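Local coordinates for protein carboxylase (Deinococcus radiodurans, PDB 5H80) that probably uses ATP to carboxylate biotin, as the biotin carboxylase domain of a single-chain, multienzyme bacterial carboxylase, at residues 243-246 and 247-250; 305-308 and 309-313; 476-479 and 480-484. All blocks are in the same frame, centred on the assembly; numbering follows the deposited sequence.

Contact 1: 243-246 and 247-250; sequences AGDG and QSVT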
loop_
_atom_site.group_PDB
_atom_site.type_symbol
_atom_site.label_atom_id
_atom_site.label_comp_id
_atom_site.label_asym_id
_atom_site.label_seq_id
_atom_site.Cartn_x
_atom_site.Cartn_y
_atom_site.Cartn_z
ATOM N N ALA A 243 3.143 20.411 9.497
ATOM C CA ALA A 243 1.828 20.847 9.139
ATOM C C ALA A 243 1.351 21.874 10.114
ATOM O O ALA A 243 1.520 21.744 11.359
ATOM C CB ALA A 243 0.787 19.631 9.130
ATOM N N GLY A 244 0.502 22.740 9.623
ATOM C CA GLY A 244 -0.184 23.784 10.418
ATOM C C GLY A 244 -1.515 24.247 9.944
ATOM O O GLY A 244 -1.887 24.110 8.766
ATOM N N ASP A 245 -2.271 24.844 10.840
ATOM C CA ASP A 245 -3.607 25.352 10.458
ATOM C C ASP A 245 -3.693 26.868 10.612
ATOM O O ASP A 245 -4.780 27.474 10.683
ATOM C CB ASP A 245 -4.645 24.591 11.198
ATOM C CG ASP A 245 -4.574 24.816 12.680
ATOM O OD1 ASP A 245 -3.773 25.725 13.215
ATOM O OD2 ASP A 245 -5.213 24.010 13.362
ATOM N N GLY A 246 -2.517 27.477 10.767
ATOM C CA GLY A 246 -2.481 28.920 11.111
ATOM C C GLY A 246 -2.608 29.334 12.565
ATOM O O GLY A 246 -2.322 30.449 12.879
ATOM N N GLN A 247 -3.031 28.439 13.472
ATOM C CA GLN A 247 -3.085 28.680 14.909
ATOM C C GLN A 247 -2.130 27.834 15.641
ATOM O O GLN A 247 -1.602 28.267 16.648
ATOM C CB GLN A 247 -4.489 28.435 15.445
ATOM C CG GLN A 247 -5.617 29.156 14.704
ATOM C CD GLN A 247 -6.978 28.865 15.309
ATOM O OE1 GLN A 247 -7.409 29.585 16.192
ATOM N NE2 GLN A 247 -7.646 27.780 14.858
ATOM N N SER A 248 -1.943 26.594 15.160
ATOM C CA SER A 248 -1.128 25.545 15.708
ATOM C C SER A 248 -0.292 24.889 14.651
ATOM O O SER A 248 -0.597 24.983 13.483
ATOM C CB SER A 248 -2.039 24.418 16.201
ATOM O OG SER A 248 -2.639 24.766 17.410
ATOM N N VAL A 249 0.743 24.190 15.124
ATOM C CA VAL A 249 1.625 23.494 14.291
ATOM C C VAL A 249 1.811 22.072 14.924
ATOM O O VAL A 249 1.747 21.819 16.165
ATOM C CB VAL A 249 2.986 24.286 14.086
ATOM C CG1 VAL A 249 2.741 25.558 13.293
ATOM C CG2 VAL A 249 3.709 24.479 15.422
ATOM N N THR A 250 2.108 21.145 14.014
ATOM C CA THR A 250 2.472 19.799 14.343
ATOM C C THR A 250 3.462 19.228 13.342
ATOM O O THR A 250 3.968 19.952 12.436
ATOM C CB THR A 250 1.206 18.941 14.486
ATOM O OG1 THR A 250 1.484 17.736 15.183
ATOM C CG2 THR A 250 0.643 18.615 13.097
HETATM O O HOH W 1 -7.618 26.890 11.646
#
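Asp245 reaches across its own turn to take two backbone N-H groups, those of Gln247 and Ser248, just ahead of the returning strand, closing the beta hairpin between strands 236-245 and 249-256 in what is, by family, an ATP-grasp domain. From CB, a chi1 of 65° sets CG between the backbone N and the carbonyl carbon, which swings the carboxylate back over the turn. From CG, OD1 leads inward. It accepts from Gln247 N at 2.8 Å on the anti side, somewhat out of the carboxylate plane, which makes an Asx turn. Ser248 N, also 2.8 Å from OD1, meets the same oxygen almost head-on along its C-O bond. Two donors thus grip one oxygen and fix the rotation of the group. The other oxygen, OD2, turns to Leu349 N, at the start of helix 349-352, so the carboxylate ties the hairpin to that neighbour as well.

The main chain completes the turn. Asp245 N donates to Ser248 O at 3.1 Å, while the N-H that Ser248 offers in return goes to the side chain rather than to Asp245 O. Gly246 makes the bend with a positive phi of 84°, where any CB would run into the carbonyl oxygen of Asp245. Further back, Ala243 and Thr250 form a hydrogen-bonded antiparallel pair, and Gly244 faces Val249 in a non-hydrogen-bonded one. On the Ala243 side, CB touches Thr250 CG2 at 4.1 Å and Leu349 covers both residues; Thr250 OG1 bonds outside the hairpin, to Ala355 O and Gln357 N. Val249 goes to the other face, against Leu288 and Ala291 of helix 277-293. At the very tip, a water donates to Asp245 O at 3.1 Å and takes a weak bond from Gln247 NE2.

Contact 2: 305-308 and 309-313; sequences LVTP and GGDFY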
loop_
_atom_site.group_PDB
_atom_site.type_symbol
_atom_site.label_atom_id
_atom_site.label_comp_id
_atom_site.label_asym_id
_atom_site.label_seq_id
_atom_site.Cartn_x
_atom_site.Cartn_y
_atom_site.Cartn_z
ATOM N N LEU A 305 21.321 19.512 7.808
ATOM C CA LEU A 305 22.488 18.657 7.786
ATOM C C LEU A 305 22.857 18.341 9.241
ATOM O O LEU A 305 22.858 19.220 10.138
ATOM C CB LEU A 305 23.703 19.305 7.080
ATOM C CG LEU A 305 23.494 19.652 5.586
ATOM C CD1 LEU A 305 24.769 20.312 5.075
ATOM C CD2 LEU A 305 23.080 18.414 4.850
ATOM N N VAL A 306 23.118 17.046 9.486
ATOM C CA VAL A 306 23.360 16.551 10.774
ATOM C C VAL A 306 24.671 15.712 10.828
ATOM O O VAL A 306 24.908 14.802 9.985
ATOM C CB VAL A 306 22.112 15.639 11.225
ATOM C CG1 VAL A 306 22.310 15.088 12.646
ATOM C CG2 VAL A 306 20.774 16.365 11.115
ATOM N N THR A 307 25.586 16.083 11.777
ATOM C CA THR A 307 26.912 15.567 11.849
ATOM C C THR A 307 26.732 14.195 12.632
ATOM O O THR A 307 25.716 14.051 13.304
ATOM C CB THR A 307 27.855 16.431 12.720
ATOM O OG1 THR A 307 27.499 16.426 14.101
ATOM C CG2 THR A 307 27.922 17.829 12.123
ATOM N N PRO A 308 27.783 13.360 12.612
ATOM C CA PRO A 308 27.672 12.024 13.219
ATOM C C PRO A 308 27.323 12.065 14.674
ATOM O O PRO A 308 26.565 11.210 15.131
ATOM C CB PRO A 308 29.063 11.402 12.874
ATOM C CG PRO A 308 29.366 12.066 11.591
ATOM C CD PRO A 308 28.988 13.464 11.823
ATOM N N GLY A 309 27.748 13.110 15.413
ATOM C CA GLY A 309 27.518 13.289 16.821
ATOM C C GLY A 309 26.229 14.049 17.152
ATOM O O GLY A 309 25.915 14.271 18.307
ATOM N N GLY A 310 25.512 14.475 16.112
ATOM C CA GLY A 310 24.176 15.021 16.258
ATOM C C GLY A 310 24.130 16.565 16.355
ATOM O O GLY A 310 23.083 17.130 16.615
ATOM N N ASP A 311 25.210 17.256 16.072
ATOM C CA ASP A 311 25.081 18.644 15.675
ATOM C C ASP A 311 24.216 18.776 14.429
ATOM O O ASP A 311 24.341 18.004 13.453
ATOM C CB ASP A 311 26.489 19.283 15.392
ATOM C CG ASP A 311 27.288 19.559 16.686
ATOM O OD1 ASP A 311 26.744 19.687 17.818
ATOM O OD2 ASP A 311 28.529 19.594 16.552
ATOM N N PHE A 312 23.438 19.832 14.395
ATOM C CA PHE A 312 22.584 20.075 13.144
ATOM C C PHE A 312 22.652 21.547 12.665
ATOM O O PHE A 312 22.916 22.474 13.500
ATOM C CB PHE A 312 21.141 19.505 13.285
ATOM C CG PHE A 312 20.350 20.077 14.376
ATOM C CD1 PHE A 312 19.631 21.276 14.243
ATOM C CD2 PHE A 312 20.411 19.551 15.684
ATOM C CE1 PHE A 312 18.895 21.822 15.289
ATOM C CE2 PHE A 312 19.691 20.098 16.714
ATOM C CZ PHE A 312 18.917 21.265 16.547
ATOM N N TYR A 313 22.378 21.735 11.393
ATOM C CA TYR A 313 22.397 23.073 10.720
ATOM C C TYR A 313 21.142 23.120 9.846
ATOM O O TYR A 313 21.025 22.210 8.981
ATOM C CB TYR A 313 23.600 23.182 9.857
ATOM C CG TYR A 313 24.856 23.064 10.651
ATOM C CD1 TYR A 313 25.316 24.144 11.349
ATOM C CD2 TYR A 313 25.531 21.859 10.764
ATOM C CE1 TYR A 313 26.503 24.081 12.107
ATOM C CE2 TYR A 313 26.686 21.748 11.583
ATOM C CZ TYR A 313 27.131 22.882 12.258
ATOM O OH TYR A 313 28.238 22.885 13.067
#
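Thr307 holds OG1 between its backbone N and carbonyl carbon (chi1 67°), facing Asp311, and this leaves CG2 on the side of Tyr313. Thr307 and Asp311 flank the tip of the hairpin of strands 299-306 and 312-318, a type I turn with a G1 bulge. Gly310 N closes the turn on Thr307 O at 2.8 Å. Gly310 is the bulge residue, at a positive phi that would jam a CB against the carbonyl oxygen of Gly309. Beyond it, Thr307 N bonds Asp311 O at 2.8 Å.

OG1 takes a weak bond from Asp311 N, 3.1 Å away at a bent angle, and lies 3.3 Å from Asp311 CB. With an alanine here, Asp311 N would probably lose that side-chain acceptor and the Tyr313 ring the methyl at its edge.

On the other face, Phe312 takes chi1 61°, which carries its ring away from Val306 toward Ala282 and Leu283 of helix 277-293. Its CB stays behind, 3.8 Å from Val306 CG2. On the Tyr313 side, Thr307 CG2 comes near the ring plane, 4.1 Å from CE2.

Contact 3: 476-479 and 480-484; sequences THWL and DERLP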
loop_
_atom_site.group_PDB
_atom_site.type_symbol
_atom_site.label_atom_id
_atom_site.label_comp_id
_atom_site.label_asym_id
_atom_site.label_seq_id
_atom_site.Cartn_x
_atom_site.Cartn_y
_atom_site.Cartn_z
ATOM N N THR A 476 26.184 13.026 2.628
ATOM C CA THR A 476 25.651 13.594 1.351
ATOM C C THR A 476 26.693 13.526 0.166
ATOM O O THR A 476 26.311 13.589 -0.933
ATOM C CB THR A 476 25.144 15.018 1.581
ATOM O OG1 THR A 476 26.182 15.809 2.198
ATOM C CG2 THR A 476 23.922 15.023 2.513
ATOM N N HIS A 477 27.995 13.382 0.477
ATOM C CA HIS A 477 29.050 13.151 -0.525
ATOM C C HIS A 477 29.473 11.730 -0.772
ATOM O O HIS A 477 30.283 11.501 -1.672
ATOM C CB HIS A 477 30.281 13.968 -0.145
ATOM C CG HIS A 477 29.964 15.405 0.032
ATOM N ND1 HIS A 477 29.576 16.211 -1.018
ATOM C CD2 HIS A 477 29.878 16.174 1.145
ATOM C CE1 HIS A 477 29.296 17.423 -0.569
ATOM N NE2 HIS A 477 29.479 17.431 0.740
ATOM N N TRP A 478 28.868 10.785 -0.049
ATOM C CA TRP A 478 29.148 9.392 -0.203
ATOM C C TRP A 478 29.026 8.928 -1.612
ATOM O O TRP A 478 30.000 8.302 -2.162
ATOM C CB TRP A 478 28.196 8.567 0.691
ATOM C CG TRP A 478 28.435 7.100 0.537
ATOM C CD1 TRP A 478 29.321 6.348 1.182
ATOM C CD2 TRP A 478 27.616 6.206 -0.225
ATOM N NE1 TRP A 478 29.203 5.019 0.778
ATOM C CE2 TRP A 478 28.147 4.910 -0.085
ATOM C CE3 TRP A 478 26.556 6.388 -1.058
ATOM C CZ2 TRP A 478 27.595 3.786 -0.764
ATOM C CZ3 TRP A 478 25.960 5.262 -1.693
ATOM C CH2 TRP A 478 26.512 3.980 -1.577
ATOM N N LEU A 479 27.876 9.181 -2.236
ATOM C CA LEU A 479 27.635 8.672 -3.567
ATOM C C LEU A 479 28.531 9.316 -4.618
ATOM O O LEU A 479 28.997 8.596 -5.492
ATOM C CB LEU A 479 26.197 8.730 -3.993
ATOM C CG LEU A 479 25.714 8.127 -5.279
ATOM C CD1 LEU A 479 24.197 7.973 -5.261
ATOM C CD2 LEU A 479 26.152 8.940 -6.494
ATOM N N ASP A 480 28.741 10.634 -4.555
ATOM C CA ASP A 480 29.568 11.248 -5.622
ATOM C C ASP A 480 30.994 10.707 -5.590
ATOM O O ASP A 480 31.604 10.374 -6.659
ATOM C CB ASP A 480 29.492 12.749 -5.559
ATOM C CG ASP A 480 28.096 13.314 -5.989
ATOM O OD1 ASP A 480 27.291 12.606 -6.653
ATOM O OD2 ASP A 480 27.812 14.448 -5.609
ATOM N N GLU A 481 31.498 10.480 -4.385
ATOM C CA GLU A 481 32.815 9.872 -4.243
ATOM C C GLU A 481 32.968 8.491 -4.740
ATOM O O GLU A 481 34.076 8.081 -5.026
ATOM C CB GLU A 481 33.247 9.868 -2.802
ATOM C CG GLU A 481 33.431 11.238 -2.213
ATOM C CD GLU A 481 34.142 11.229 -0.868
ATOM O OE1 GLU A 481 34.824 10.268 -0.543
ATOM O OE2 GLU A 481 34.020 12.221 -0.160
ATOM N N ARG A 482 31.908 7.714 -4.750
ATOM C CA ARG A 482 31.972 6.303 -5.143
ATOM C C ARG A 482 31.285 5.974 -6.449
ATOM O O ARG A 482 30.971 4.809 -6.718
ATOM C CB ARG A 482 31.317 5.507 -4.054
ATOM C CG ARG A 482 32.085 5.633 -2.759
ATOM C CD ARG A 482 31.356 4.997 -1.604
ATOM N NE ARG A 482 32.240 5.007 -0.447
ATOM C CZ ARG A 482 32.684 6.098 0.210
ATOM N NH1 ARG A 482 33.536 5.919 1.197
ATOM N NH2 ARG A 482 32.278 7.360 -0.044
ATOM N N LEU A 483 31.010 7.000 -7.245
ATOM C CA LEU A 483 30.282 6.808 -8.485
ATOM C C LEU A 483 30.975 5.742 -9.402
ATOM O O LEU A 483 30.302 4.807 -9.838
ATOM C CB LEU A 483 30.068 8.154 -9.133
ATOM C CG LEU A 483 29.368 8.293 -10.472
ATOM C CD1 LEU A 483 28.136 7.401 -10.514
ATOM C CD2 LEU A 483 29.007 9.756 -10.693
ATOM N N PRO A 484 32.325 5.792 -9.602
ATOM C CA PRO A 484 32.746 4.700 -10.541
ATOM C C PRO A 484 32.527 3.247 -10.039
ATOM O O PRO A 484 32.013 2.386 -10.829
ATOM C CB PRO A 484 34.212 5.021 -10.859
ATOM C CG PRO A 484 34.445 6.454 -10.451
ATOM C CD PRO A 484 33.418 6.773 -9.365
HETATM O O HOH W 2 26.913 12.410 -3.180
HETATM O O HOH W 3 25.369 14.870 -4.035
#
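Trp478 and Arg482, four residues apart, carry the side-chain part of this contact, their flat groups nearly parallel but offset. Arg482, extended from CG to NE, lays its CD over one face of the indole, 3.6 Å from the centroid of the five-membered ring: a CH-pi contact. Beyond CD the guanidinium runs out past the CD1-NE1 rim, its plane only 11° from that of the indole, with Trp478 CD1 under one of its faces, toward the rim. The indole N-H is used elsewhere, by Asp468 OD2, which also forms a long, weak ion pair with Arg482 NE.

Among hydrogen bonds from side chains, one fixes the rotation of the guanidinium. Arg482 NH2 donates to Trp478 O at 3.3 Å, nearly straight at 169°; the oxygen lies in the guanidinium plane and is met on a lone pair. The same NH2 has a long salt bridge to Glu481 OE1, 3.9 Å away. Asp480 OD1 accepts from the backbone N of Arg262.

The backbone bonds describe a short, imperfect helix. Glu481 N bonds His477 O at 3.1 Å in a proper i to i+4 step, but Arg482 N goes to Leu479 O, also at 3.1 Å, and only weakly to Trp478 O. A water takes the N-H of Asp480, 2.9 Å from its N.

In apolar packing, Leu479 meets Phe459 and Leu463 of helix 457-465 and Leu486 of the following helix; Trp478 joins it on Leu463 and Leu486. The whole is a kinked helix-to-helix junction: a weakly bonded turn around 478-481 leads into helix 483-490, with Arg482 at the N-cap position and Pro484 in the first turn, where proline is well tolerated.

In the fold
Contacts 1 and 2 are the two hairpin turns of one four-stranded antiparallel sheet, ordered 249-256, 236-245, 299-306, 312-318. Their inner strands are neighbours, yet the turns lie toward opposite ends of it: strand 236-245 runs into contact 1, while its first residue, Arg236, bonds Val306 of contact 2. The centres are about 26 Å apart and the nearest atoms about 15 Å. Contact 3 is about 38 Å from contact 1, centre to centre, but joins contact 2 where Leu305 CD2 packs on Thr476 CG2 at 4.2 Å. A 1,2-ethanediol, probably from the crystallisation liquor, sits about 4 Å from the Val306 side chain.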